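Local coordinates for protein 6-phospho-alpha-glucosidase (Merdibacter massiliensis, PDB 6VC6) that probably hydrolyses 6-phospho-alpha-glucosides as a family 4 glycosidase, binding nicotinamide-adenine-dinucleotide and manganese beside the phosphorylated sugar, at residues P17-S22 with E321-V326; N28-E33 with V326-A331; D190-Y195 with N335-V340; V360-L363 with P368-M371. All blocks are in the same frame, centred on the assembly; numbering follows the deposited sequence.

Contact 1 (P17-S22 with E321-V326)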
loop_
_atom_site.group_PDB
_atom_site.type_symbol
_atom_site.label_atom_id
_atom_site.label_comp_id
_atom_site.label_asym_id
_atom_site.label_seq_id
_atom_site.Cartn_x
_atom_site.Cartn_y
_atom_site.Cartn_z
ATOM N N PRO A 17 -11.162 10.348 6.578
ATOM C CA PRO A 17 -12.521 10.225 7.136
ATOM C C PRO A 17 -12.932 8.786 7.398
ATOM O O PRO A 17 -13.620 8.516 8.390
ATOM C CB PRO A 17 -13.398 10.888 6.066
ATOM C CG PRO A 17 -12.496 11.869 5.416
ATOM C CD PRO A 17 -11.153 11.200 5.372
ATOM N N GLY A 18 -12.521 7.852 6.537
ATOM C CA GLY A 18 -12.786 6.449 6.804
ATOM C C GLY A 18 -12.098 5.947 8.058
ATOM O O GLY A 18 -12.587 5.022 8.714
ATOM N N PHE A 19 -10.958 6.546 8.410
ATOM C CA PHE A 19 -10.277 6.171 9.645
ATOM C C PHE A 19 -11.006 6.719 10.865
ATOM O O PHE A 19 -11.145 6.021 11.877
ATOM C CB PHE A 19 -8.832 6.668 9.620
ATOM C CG PHE A 19 -7.865 5.693 9.017
ATOM C CD1 PHE A 19 -7.535 5.765 7.673
ATOM C CD2 PHE A 19 -7.280 4.705 9.793
ATOM C CE1 PHE A 19 -6.643 4.868 7.115
ATOM C CE2 PHE A 19 -6.387 3.806 9.241
ATOM C CZ PHE A 19 -6.068 3.889 7.899
ATOM N N LEU A 20 -11.476 7.968 10.790
ATOM C CA LEU A 20 -12.161 8.573 11.927
ATOM C C LEU A 20 -13.452 7.832 12.253
ATOM O O LEU A 20 -13.813 7.685 13.427
ATOM C CB LEU A 20 -12.446 10.049 11.645
ATOM C CG LEU A 20 -11.261 10.902 11.190
ATOM C CD1 LEU A 20 -11.685 12.350 11.003
ATOM C CD2 LEU A 20 -10.110 10.800 12.179
ATOM N N LYS A 21 -14.161 7.359 11.226
ATOM C CA LYS A 21 -15.378 6.591 11.467
ATOM C C LYS A 21 -15.063 5.186 11.962
ATOM O O LYS A 21 -15.853 4.604 12.714
ATOM C CB LYS A 21 -16.222 6.535 10.193
ATOM C CG LYS A 21 -16.839 7.871 9.806
ATOM C CD LYS A 21 -16.764 8.106 8.305
ATOM C CE LYS A 21 -18.085 7.793 7.625
ATOM N NZ LYS A 21 -18.183 8.447 6.290
ATOM N N SER A 22 -13.921 4.627 11.555
ATOM C CA SER A 22 -13.528 3.310 12.045
ATOM C C SER A 22 -13.108 3.369 13.508
ATOM O O SER A 22 -13.421 2.460 14.286
ATOM C CB SER A 22 -12.401 2.743 11.184
ATOM O OG SER A 22 -12.852 2.458 9.871
ATOM N N GLU A 321 -9.904 -0.380 8.643
ATOM C CA GLU A 321 -10.033 -1.365 9.711
ATOM C C GLU A 321 -8.808 -2.261 9.805
ATOM O O GLU A 321 -8.433 -2.679 10.904
ATOM C CB GLU A 321 -11.285 -2.214 9.504
ATOM C CG GLU A 321 -12.568 -1.534 9.939
ATOM C CD GLU A 321 -13.726 -2.500 10.049
ATOM O OE1 GLU A 321 -13.512 -3.714 9.840
ATOM O OE2 GLU A 321 -14.853 -2.046 10.337
HETATM N N MSE A 322 -8.169 -2.559 8.682
HETATM C CA MSE A 322 -7.072 -3.505 8.714
HETATM C C MSE A 322 -5.864 -2.944 9.448
HETATM O O MSE A 322 -5.165 -3.672 10.149
HETATM C CB MSE A 322 -6.641 -3.907 7.316
HETATM C CG MSE A 322 -5.640 -5.028 7.374
HETATM SE SE MSE A 322 -5.202 -5.768 5.650
HETATM C CE MSE A 322 -3.538 -4.807 5.382
HETATM N N MSE A 323 -5.605 -1.656 9.263
HETATM C CA MSE A 323 -4.501 -1.011 9.965
HETATM C C MSE A 323 -4.797 -0.958 11.459
HETATM O O MSE A 323 -3.898 -1.137 12.281
HETATM C CB MSE A 323 -4.240 0.402 9.427
HETATM C CG MSE A 323 -3.090 1.108 10.144
HETATM SE SE MSE A 323 -2.298 2.619 9.191
HETATM C CE MSE A 323 -0.945 1.678 8.153
ATOM N N ILE A 324 -6.063 -0.717 11.809
ATOM C CA ILE A 324 -6.443 -0.721 13.219
ATOM C C ILE A 324 -6.301 -2.120 13.801
ATOM O O ILE A 324 -5.810 -2.293 14.923
ATOM C CB ILE A 324 -7.872 -0.179 13.400
ATOM C CG1 ILE A 324 -7.960 1.274 12.932
ATOM C CG2 ILE A 324 -8.299 -0.286 14.858
ATOM C CD1 ILE A 324 -9.371 1.812 12.910
ATOM N N LYS A 325 -6.720 -3.141 13.049
ATOM C CA LYS A 325 -6.571 -4.515 13.519
ATOM C C LYS A 325 -5.102 -4.886 13.667
ATOM O O LYS A 325 -4.733 -5.644 14.572
ATOM C CB LYS A 325 -7.276 -5.480 12.564
ATOM C CG LYS A 325 -8.790 -5.341 12.537
ATOM C CD LYS A 325 -9.440 -6.066 13.702
ATOM C CE LYS A 325 -10.944 -5.845 13.712
ATOM N NZ LYS A 325 -11.545 -6.064 12.367
ATOM N N VAL A 326 -4.246 -4.361 12.787
ATOM C CA VAL A 326 -2.808 -4.575 12.931
ATOM C C VAL A 326 -2.305 -3.924 14.211
ATOM O O VAL A 326 -1.493 -4.501 14.945
ATOM C CB VAL A 326 -2.061 -4.049 11.690
ATOM C CG1 VAL A 326 -0.573 -3.922 11.972
ATOM C CG2 VAL A 326 -2.296 -4.967 10.501
#
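Ser22 and Glu321 stand where the two backbones come nearest, CA to CA 6.3 Å, as helical segments 17-22 and 321-326 pass with their axes 10.2 Å apart at a crossing angle of -53°. No hydrogen bond spans the gap; side chains close it. Ser22 CB receives the tip of Ile324, whose extended chain brings CD1 to 3.6 Å. The serine hydroxyl turns back along its own helix: with OG anti to the carbonyl carbon (chi1 -67°), it donates to Gly18 O at 2.8 Å, an oxygen that also accepts from Ser22 N. The buried OG is thus satisfied within the helix, and Glu321 CG lies against it. Helix 16-25 is the first helix of the Rossmann-type nucleotide-binding fold, following strand 4-9 and a glycine-rich turn; helix 318-331, from far later in the chain, packs beside it, and the Met323 side chain is about 7 Å from the bound NAD. A glycine in place of Ser22 would probably open a gap at Ile324 CD1 and leave Gly18 O without its hydroxyl donor. The Phe19 ring presents its edge to Met323 CB, 4.0 Å from CE2. Met323, a selenomethionine, bends at its last torsion, and its SE lies 5.2 Å from the centroid of the Phe19 ring, 63° off the normal, an oblique Met-aromatic contact. Ala320 also touches both Phe19 and Ser22.

Contact 2 (N28-E33 with V326-A331)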
loop_
_atom_site.group_PDB
_atom_site.type_symbol
_atom_site.label_atom_id
_atom_site.label_comp_id
_atom_site.label_asym_id
_atom_site.label_seq_id
_atom_site.Cartn_x
_atom_site.Cartn_y
_atom_site.Cartn_z
ATOM N N ASN A 28 -14.316 0.012 21.254
ATOM C CA ASN A 28 -14.101 -0.945 22.333
ATOM C C ASN A 28 -12.947 -1.894 22.036
ATOM O O ASN A 28 -12.304 -2.390 22.968
ATOM C CB ASN A 28 -15.384 -1.737 22.595
ATOM C CG ASN A 28 -16.502 -0.870 23.141
ATOM O OD1 ASN A 28 -16.254 0.162 23.765
ATOM N ND2 ASN A 28 -17.743 -1.283 22.906
ATOM N N GLU A 29 -12.669 -2.158 20.757
ATOM C CA GLU A 29 -11.542 -3.011 20.401
ATOM C C GLU A 29 -10.211 -2.284 20.526
ATOM O O GLU A 29 -9.193 -2.911 20.842
ATOM C CB GLU A 29 -11.700 -3.530 18.971
ATOM C CG GLU A 29 -12.931 -4.383 18.728
ATOM C CD GLU A 29 -12.953 -4.967 17.328
ATOM O OE1 GLU A 29 -12.086 -4.587 16.513
ATOM O OE2 GLU A 29 -13.835 -5.803 17.043
ATOM N N PHE A 30 -10.196 -0.976 20.284
ATOM C CA PHE A 30 -8.963 -0.190 20.230
ATOM C C PHE A 30 -9.170 1.094 21.017
ATOM O O PHE A 30 -9.502 2.145 20.453
ATOM C CB PHE A 30 -8.571 0.101 18.779
ATOM C CG PHE A 30 -7.206 0.703 18.623
ATOM C CD1 PHE A 30 -6.075 0.006 19.017
ATOM C CD2 PHE A 30 -7.052 1.962 18.067
ATOM C CE1 PHE A 30 -4.816 0.560 18.868
ATOM C CE2 PHE A 30 -5.798 2.521 17.916
ATOM C CZ PHE A 30 -4.678 1.819 18.316
ATOM N N PRO A 31 -8.984 1.047 22.336
ATOM C CA PRO A 31 -9.238 2.233 23.170
ATOM C C PRO A 31 -8.160 3.287 22.962
ATOM O O PRO A 31 -6.969 3.018 23.133
ATOM C CB PRO A 31 -9.219 1.674 24.597
ATOM C CG PRO A 31 -8.341 0.470 24.510
ATOM C CD PRO A 31 -8.552 -0.112 23.136
HETATM N N MSE A 32 -8.585 4.490 22.593
HETATM C CA MSE A 32 -7.657 5.592 22.383
HETATM C C MSE A 32 -7.921 6.739 23.347
HETATM O O MSE A 32 -9.062 6.991 23.735
HETATM C CB MSE A 32 -7.743 6.105 20.946
HETATM C CG MSE A 32 -7.441 5.064 19.891
HETATM SE SE MSE A 32 -8.256 5.539 18.191
HETATM C CE MSE A 32 -7.159 7.088 17.759
ATOM N N GLU A 33 -6.852 7.435 23.726
ATOM C CA GLU A 33 -6.978 8.621 24.560
ATOM C C GLU A 33 -6.745 9.912 23.790
ATOM O O GLU A 33 -7.370 10.929 24.104
ATOM C CB GLU A 33 -5.995 8.548 25.734
ATOM C CG GLU A 33 -6.064 9.729 26.688
ATOM C CD GLU A 33 -6.519 9.330 28.078
ATOM O OE1 GLU A 33 -6.786 8.130 28.295
ATOM O OE2 GLU A 33 -6.609 10.218 28.952
ATOM N N VAL A 326 -4.246 -4.361 12.787
ATOM C CA VAL A 326 -2.808 -4.575 12.931
ATOM C C VAL A 326 -2.305 -3.924 14.211
ATOM O O VAL A 326 -1.493 -4.501 14.945
ATOM C CB VAL A 326 -2.061 -4.049 11.690
ATOM C CG1 VAL A 326 -0.573 -3.922 11.972
ATOM C CG2 VAL A 326 -2.296 -4.967 10.501
ATOM N N ALA A 327 -2.788 -2.714 14.508
ATOM C CA ALA A 327 -2.407 -2.049 15.749
ATOM C C ALA A 327 -2.919 -2.811 16.965
ATOM O O ALA A 327 -2.254 -2.849 18.006
ATOM C CB ALA A 327 -2.925 -0.611 15.757
ATOM N N GLU A 328 -4.100 -3.424 16.851
ATOM C CA GLU A 328 -4.629 -4.230 17.948
ATOM C C GLU A 328 -3.759 -5.457 18.192
ATOM O O GLU A 328 -3.409 -5.764 19.337
ATOM C CB GLU A 328 -6.067 -4.649 17.650
ATOM C CG GLU A 328 -7.076 -3.517 17.675
ATOM C CD GLU A 328 -8.466 -3.979 17.286
ATOM O OE1 GLU A 328 -9.251 -3.150 16.781
ATOM O OE2 GLU A 328 -8.770 -5.174 17.482
ATOM N N ALA A 329 -3.407 -6.174 17.121
ATOM C CA ALA A 329 -2.561 -7.355 17.262
ATOM C C ALA A 329 -1.203 -7.003 17.851
ATOM O O ALA A 329 -0.626 -7.799 18.600
ATOM C CB ALA A 329 -2.390 -8.042 15.906
ATOM N N ILE A 330 -0.681 -5.817 17.532
ATOM C CA ILE A 330 0.596 -5.393 18.094
ATOM C C ILE A 330 0.432 -5.013 19.560
ATOM O O ILE A 330 1.156 -5.508 20.431
ATOM C CB ILE A 330 1.180 -4.229 17.274
ATOM C CG1 ILE A 330 1.662 -4.722 15.909
ATOM C CG2 ILE A 330 2.314 -3.555 18.034
ATOM C CD1 ILE A 330 2.078 -3.609 14.975
ATOM N N ALA A 331 -0.532 -4.136 19.854
ATOM C CA ALA A 331 -0.663 -3.591 21.201
ATOM C C ALA A 331 -1.036 -4.656 22.223
ATOM O O ALA A 331 -0.653 -4.546 23.394
ATOM C CB ALA A 331 -1.699 -2.466 21.212
#
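The Phe30 ring meets helix 318-331 at a slant, with two neighbours along one side: CE1 is 3.8 Å from Ala327 CB, and CD1 is 3.9 Å from Glu328 CG. The Glu328 carboxylate beyond is turned only 18° from the plane of this ring but is not stacked on it, whereas the carboxylates of Glu29 and Glu328 stand almost perpendicular, 84° apart. Segment 28-33 is the connection from the first helix of the Rossmann-type domain into its second strand, 32-38, and here it lies against a helix that covers the central sheet: Ala327 also rests on Phe80 and Phe82 of strand 80-83 and on Leu143 of strand 141-144, while Phe30 reaches Val6 of strand 4-9. Phe30 is directed inward by its first torsion, CG anti to the backbone N (chi1 -170°), which places the ring between the loop and the helix. Glu29 OE1 and Glu328 OE1 are 3.2 Å apart, two acceptors of like charge with no bond between them. A salt bridge from Glu328 OE2 to Lys334 would offset part of the repulsion, and the crowding of negative charge may raise the proton affinity of one of the two acids. Glu29 is exposed, so solvent can screen its end. The Glu328 chain extends beyond CG and brings its carboxylate against both the CB and the carboxylate of Glu29, with Glu328 OE1 3.3 Å from Glu29 CB.

Contact 3 (D190-Y195 with N335-V340)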
loop_
_atom_site.group_PDB
_atom_site.type_symbol
_atom_site.label_atom_id
_atom_site.label_comp_id
_atom_site.label_asym_id
_atom_site.label_seq_id
_atom_site.Cartn_x
_atom_site.Cartn_y
_atom_site.Cartn_z
ATOM N N ASP A 190 -12.258 -16.809 7.989
ATOM C CA ASP A 190 -12.109 -18.254 8.102
ATOM C C ASP A 190 -11.238 -18.839 6.997
ATOM O O ASP A 190 -11.339 -20.035 6.702
ATOM C CB ASP A 190 -13.483 -18.926 8.104
ATOM C CG ASP A 190 -14.300 -18.574 9.332
ATOM O OD1 ASP A 190 -15.529 -18.398 9.202
ATOM O OD2 ASP A 190 -13.710 -18.473 10.429
ATOM N N LEU A 191 -10.389 -18.022 6.378
ATOM C CA LEU A 191 -9.482 -18.466 5.329
ATOM C C LEU A 191 -8.045 -18.320 5.811
ATOM O O LEU A 191 -7.659 -17.259 6.313
ATOM C CB LEU A 191 -9.695 -17.662 4.044
ATOM C CG LEU A 191 -11.119 -17.616 3.486
ATOM C CD1 LEU A 191 -11.250 -16.518 2.440
ATOM C CD2 LEU A 191 -11.514 -18.963 2.903
ATOM N N ASP A 192 -7.259 -19.387 5.661
ATOM C CA ASP A 192 -5.855 -19.383 6.058
ATOM C C ASP A 192 -4.978 -19.484 4.819
ATOM O O ASP A 192 -4.810 -20.581 4.263
ATOM C CB ASP A 192 -5.557 -20.537 7.019
ATOM C CG ASP A 192 -6.251 -20.374 8.356
ATOM O OD1 ASP A 192 -6.777 -21.378 8.879
ATOM O OD2 ASP A 192 -6.274 -19.242 8.882
ATOM N N PRO A 193 -4.400 -18.385 4.344
ATOM C CA PRO A 193 -3.618 -18.424 3.108
ATOM C C PRO A 193 -2.147 -18.744 3.341
ATOM O O PRO A 193 -1.592 -18.538 4.422
ATOM C CB PRO A 193 -3.778 -16.997 2.566
ATOM C CG PRO A 193 -3.875 -16.162 3.801
ATOM C CD PRO A 193 -4.577 -17.009 4.843
ATOM N N VAL A 194 -1.528 -19.269 2.287
ATOM C CA VAL A 194 -0.078 -19.388 2.181
ATOM C C VAL A 194 0.343 -18.534 0.993
ATOM O O VAL A 194 -0.094 -18.779 -0.139
ATOM C CB VAL A 194 0.374 -20.847 2.008
ATOM C CG1 VAL A 194 1.891 -20.924 1.930
ATOM C CG2 VAL A 194 -0.149 -21.703 3.151
ATOM N N TYR A 195 1.180 -17.532 1.250
ATOM C CA TYR A 195 1.431 -16.468 0.289
ATOM C C TYR A 195 2.918 -16.144 0.252
ATOM O O TYR A 195 3.613 -16.230 1.268
ATOM C CB TYR A 195 0.609 -15.220 0.655
ATOM C CG TYR A 195 0.802 -14.017 -0.242
ATOM C CD1 TYR A 195 1.797 -13.082 0.020
ATOM C CD2 TYR A 195 -0.030 -13.798 -1.332
ATOM C CE1 TYR A 195 1.970 -11.976 -0.789
ATOM C CE2 TYR A 195 0.134 -12.694 -2.147
ATOM C CZ TYR A 195 1.135 -11.786 -1.871
ATOM O OH TYR A 195 1.303 -10.685 -2.678
ATOM N N ASN A 335 -0.480 -12.171 18.331
ATOM C CA ASN A 335 0.205 -13.150 17.487
ATOM C C ASN A 335 -0.728 -13.714 16.418
ATOM O O ASN A 335 -0.628 -14.884 16.042
ATOM C CB ASN A 335 0.823 -14.276 18.321
ATOM C CG ASN A 335 1.994 -13.802 19.159
ATOM O OD1 ASN A 335 2.841 -13.042 18.688
ATOM N ND2 ASN A 335 2.044 -14.242 20.411
ATOM N N THR A 336 -1.646 -12.883 15.932
ATOM C CA THR A 336 -2.528 -13.259 14.840
ATOM C C THR A 336 -1.793 -13.146 13.508
ATOM O O THR A 336 -0.735 -12.519 13.403
ATOM C CB THR A 336 -3.782 -12.383 14.829
ATOM O OG1 THR A 336 -3.434 -11.044 15.204
ATOM C CG2 THR A 336 -4.818 -12.922 15.803
ATOM N N ARG A 337 -2.371 -13.758 12.478
ATOM C CA ARG A 337 -1.706 -13.874 11.187
ATOM C C ARG A 337 -2.122 -12.744 10.253
ATOM O O ARG A 337 -3.316 -12.507 10.042
ATOM C CB ARG A 337 -2.010 -15.228 10.546
ATOM C CG ARG A 337 -1.241 -16.386 11.163
ATOM C CD ARG A 337 -1.572 -17.697 10.472
ATOM N NE ARG A 337 -2.968 -18.077 10.666
ATOM C CZ ARG A 337 -3.420 -18.751 11.718
ATOM N NH1 ARG A 337 -4.708 -19.052 11.812
ATOM N NH2 ARG A 337 -2.585 -19.124 12.679
ATOM N N PHE A 338 -1.128 -12.051 9.702
ATOM C CA PHE A 338 -1.327 -11.053 8.664
ATOM C C PHE A 338 -0.315 -11.289 7.551
ATOM O O PHE A 338 0.713 -11.944 7.747
ATOM C CB PHE A 338 -1.167 -9.619 9.195
ATOM C CG PHE A 338 -2.235 -9.201 10.162
ATOM C CD1 PHE A 338 -3.465 -8.755 9.708
ATOM C CD2 PHE A 338 -2.001 -9.235 11.526
ATOM C CE1 PHE A 338 -4.447 -8.360 10.599
ATOM C CE2 PHE A 338 -2.978 -8.843 12.422
ATOM C CZ PHE A 338 -4.202 -8.405 11.959
ATOM N N ILE A 339 -0.613 -10.741 6.379
ATOM C CA ILE A 339 0.319 -10.730 5.258
ATOM C C ILE A 339 0.942 -9.342 5.208
ATOM O O ILE A 339 0.295 -8.375 4.793
ATOM C CB ILE A 339 -0.374 -11.088 3.936
ATOM C CG1 ILE A 339 -0.898 -12.524 3.985
ATOM C CG2 ILE A 339 0.588 -10.913 2.770
ATOM C CD1 ILE A 339 -1.531 -12.992 2.695
ATOM N N VAL A 340 2.198 -9.236 5.643
ATOM C CA VAL A 340 2.889 -7.960 5.756
ATOM C C VAL A 340 4.240 -8.061 5.057
ATOM O O VAL A 340 4.653 -9.125 4.595
ATOM C CB VAL A 340 3.071 -7.521 7.224
ATOM C CG1 VAL A 340 1.720 -7.395 7.913
ATOM C CG2 VAL A 340 3.964 -8.505 7.965
HETATM O O HOH W 1 -4.433 -17.109 8.401
#
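Ile339 grips Tyr195 with two branches set by its torsions: CG1 lies anti to the carbonyl carbon (chi1 -64°) and runs on extended to CD1, while CG2 lies anti to the backbone N. CD1 reaches Tyr195 CB at 3.7 Å, and CG2 stands off the ring obliquely, 3.7 Å from Tyr195 CD1. The contact packs two sheets together. Strand 191-196 is an outermost strand of a small antiparallel sheet, and strand 336-343 belongs to the large mixed sheet that continues the Rossmann-type core; their short segments pass 8.9 Å apart at 41°, too far for backbone pairing. Pro193 CG adds a looser touch, 4.1 Å from Ile339 CD1, and Phe204 flanks Tyr195, Pro193 and Ile339 alike. The Tyr195 hydroxyl is held by a hydrogen bond to Glu358. An alanine here in place of Ile339 would lack both branches and would probably open a gap beside the Tyr195 ring and Pro193, leaving the ring steadied on this side by less packing. Toward the surface the contact turns polar. Asp192 OD2 forms a salt bridge with Arg337 NH1 at 3.3 Å; the oxygen lies at the guanidinium edge, near its plane, but the hydrogen bond is weak, and the carboxylate plane stands 85° from that of the guanidinium. One water reinforces the link, lying in the guanidinium plane at its edge: it accepts from Arg337 NE at 2.9 Å and donates to Asp192 OD2 at 2.9 Å.

Contact 4 (V360-L363 with P368-M371)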
loop_
_atom_site.group_PDB
_atom_site.type_symbol
_atom_site.label_atom_id
_atom_site.label_comp_id
_atom_site.label_asym_id
_atom_site.label_seq_id
_atom_site.Cartn_x
_atom_site.Cartn_y
_atom_site.Cartn_z
ATOM N N VAL A 360 3.069 -14.275 5.060
ATOM C CA VAL A 360 2.220 -14.442 6.233
ATOM C C VAL A 360 3.088 -14.422 7.483
ATOM O O VAL A 360 4.135 -15.080 7.541
ATOM C CB VAL A 360 1.420 -15.750 6.136
ATOM C CG1 VAL A 360 0.585 -15.965 7.392
ATOM C CG2 VAL A 360 0.538 -15.748 4.896
ATOM N N CYS A 361 2.661 -13.662 8.492
ATOM C CA CYS A 361 3.418 -13.531 9.728
ATOM C C CYS A 361 2.470 -13.476 10.917
ATOM O O CYS A 361 1.333 -13.012 10.802
ATOM C CB CYS A 361 4.292 -12.266 9.735
ATOM S SG CYS A 361 5.333 -12.024 8.279
ATOM N N GLU A 362 2.952 -13.955 12.061
ATOM C CA GLU A 362 2.309 -13.659 13.333
ATOM C C GLU A 362 2.751 -12.279 13.800
ATOM O O GLU A 362 3.902 -11.883 13.600
ATOM C CB GLU A 362 2.668 -14.706 14.387
ATOM C CG GLU A 362 1.838 -15.981 14.337
ATOM C CD GLU A 362 2.161 -16.919 15.487
ATOM O OE1 GLU A 362 2.827 -16.475 16.446
ATOM O OE2 GLU A 362 1.761 -18.101 15.434
ATOM N N LEU A 363 1.832 -11.542 14.423
ATOM C CA LEU A 363 2.076 -10.148 14.779
ATOM C C LEU A 363 1.811 -9.938 16.261
ATOM O O LEU A 363 0.680 -10.117 16.723
ATOM C CB LEU A 363 1.205 -9.209 13.939
ATOM C CG LEU A 363 1.975 -8.249 13.032
ATOM C CD1 LEU A 363 1.022 -7.304 12.322
ATOM C CD2 LEU A 363 3.012 -7.474 13.831
ATOM N N PRO A 368 6.562 -8.493 13.476
ATOM C CA PRO A 368 6.139 -9.662 12.698
ATOM C C PRO A 368 7.092 -10.833 12.873
ATOM O O PRO A 368 8.310 -10.663 12.976
ATOM C CB PRO A 368 6.144 -9.147 11.254
ATOM C CG PRO A 368 7.118 -8.015 11.268
ATOM C CD PRO A 368 6.997 -7.378 12.618
ATOM N N ARG A 369 6.517 -12.032 12.911
ATOM C CA ARG A 369 7.261 -13.284 12.999
ATOM C C ARG A 369 6.964 -14.062 11.722
ATOM O O ARG A 369 5.944 -14.751 11.629
ATOM C CB ARG A 369 6.865 -14.066 14.249
ATOM C CG ARG A 369 8.011 -14.764 14.964
ATOM C CD ARG A 369 7.566 -15.244 16.340
ATOM N NE ARG A 369 8.289 -16.431 16.784
ATOM C CZ ARG A 369 7.866 -17.245 17.746
ATOM N NH1 ARG A 369 8.588 -18.303 18.089
ATOM N NH2 ARG A 369 6.719 -17.004 18.365
ATOM N N ARG A 370 7.849 -13.946 10.736
ATOM C CA ARG A 370 7.592 -14.507 9.419
ATOM C C ARG A 370 7.741 -16.024 9.427
ATOM O O ARG A 370 8.508 -16.597 10.206
ATOM C CB ARG A 370 8.536 -13.897 8.381
ATOM C CG ARG A 370 9.981 -14.341 8.513
ATOM C CD ARG A 370 10.932 -13.347 7.867
ATOM N NE ARG A 370 12.303 -13.851 7.824
ATOM C CZ ARG A 370 13.130 -13.864 8.865
ATOM N NH1 ARG A 370 12.729 -13.398 10.041
ATOM N NH2 ARG A 370 14.359 -14.344 8.731
HETATM N N MSE A 371 6.992 -16.671 8.540
HETATM C CA MSE A 371 7.036 -18.119 8.395
HETATM C C MSE A 371 7.754 -18.525 7.119
HETATM O O MSE A 371 7.565 -17.917 6.066
HETATM C CB MSE A 371 5.629 -18.694 8.410
HETATM C CG MSE A 371 5.191 -19.089 9.792
HETATM SE SE MSE A 371 3.442 -19.905 9.816
HETATM C CE MSE A 371 2.477 -18.349 10.451
HETATM O O HOH W 2 5.327 -16.797 5.186
HETATM O O HOH W 3 4.668 -15.251 17.870
#
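Glu362 and Arg369 form the hydrogen-bonded pair at the centre of this contact: Arg369 N donates to Glu362 O at 2.7 Å, and Glu362 N to Arg369 O at 3.1 Å. The ladder frays towards Met371, whose N reaches Val360 O only in a weak bond of 3.4 Å; a water donating to both Val360 O and Met371 O ties the two ends together. CA-H...O contacts from Cys361 to Arg369 O and from Pro368 to Glu362 O accompany the backbone bonds. These are the arms of a beta hairpin, strands 356-364 and 367-370, the latter an outermost strand of the mixed sheet. Van der Waals packing follows. Cys361 SG, anti to its carbonyl carbon (chi1 -50°), rests against the Arg370 backbone and the foot of its side chain, 3.5 Å from Arg370 CA, and Cys361 CB meets Pro368 CB at 3.9 Å. Leu363 CD2 reaches the proline ring near its N and CD; Val360 CG1 touches Met371 CE. Glu362 OE1 stands 4.4 Å from Arg369 NH2, well out of the guanidinium plane and beyond a salt bridge; a water bridges these two atoms. Arg370 is bound instead to the backbone oxygens of Asn344 and Glu345.

How the contacts relate
Contacts 1 and 2, centres 10 Å apart, use successive turns of helix 318-331 and share Val326; Ile324 CG2 of contact 1 lies 3.9 Å from Phe30 CB of contact 2. Contacts 3 and 4 touch the same helix: Phe338 CE2 is 3.6 Å from Ala329 CB, and Leu363 CD2 is 3.7 Å from Ile330 CG1. Their centres, about 8 Å apart, lie on neighbouring strands 336-343 and 356-364, probably bonded from Cys361 N to Phe338 O at 2.7 Å. The Met323 side chain is about 7 Å from the NAD, that of Leu363 about 14 Å; the Tyr195 side chain is about 9 Å from the manganese and about 10 Å from the glucose 6-phosphate.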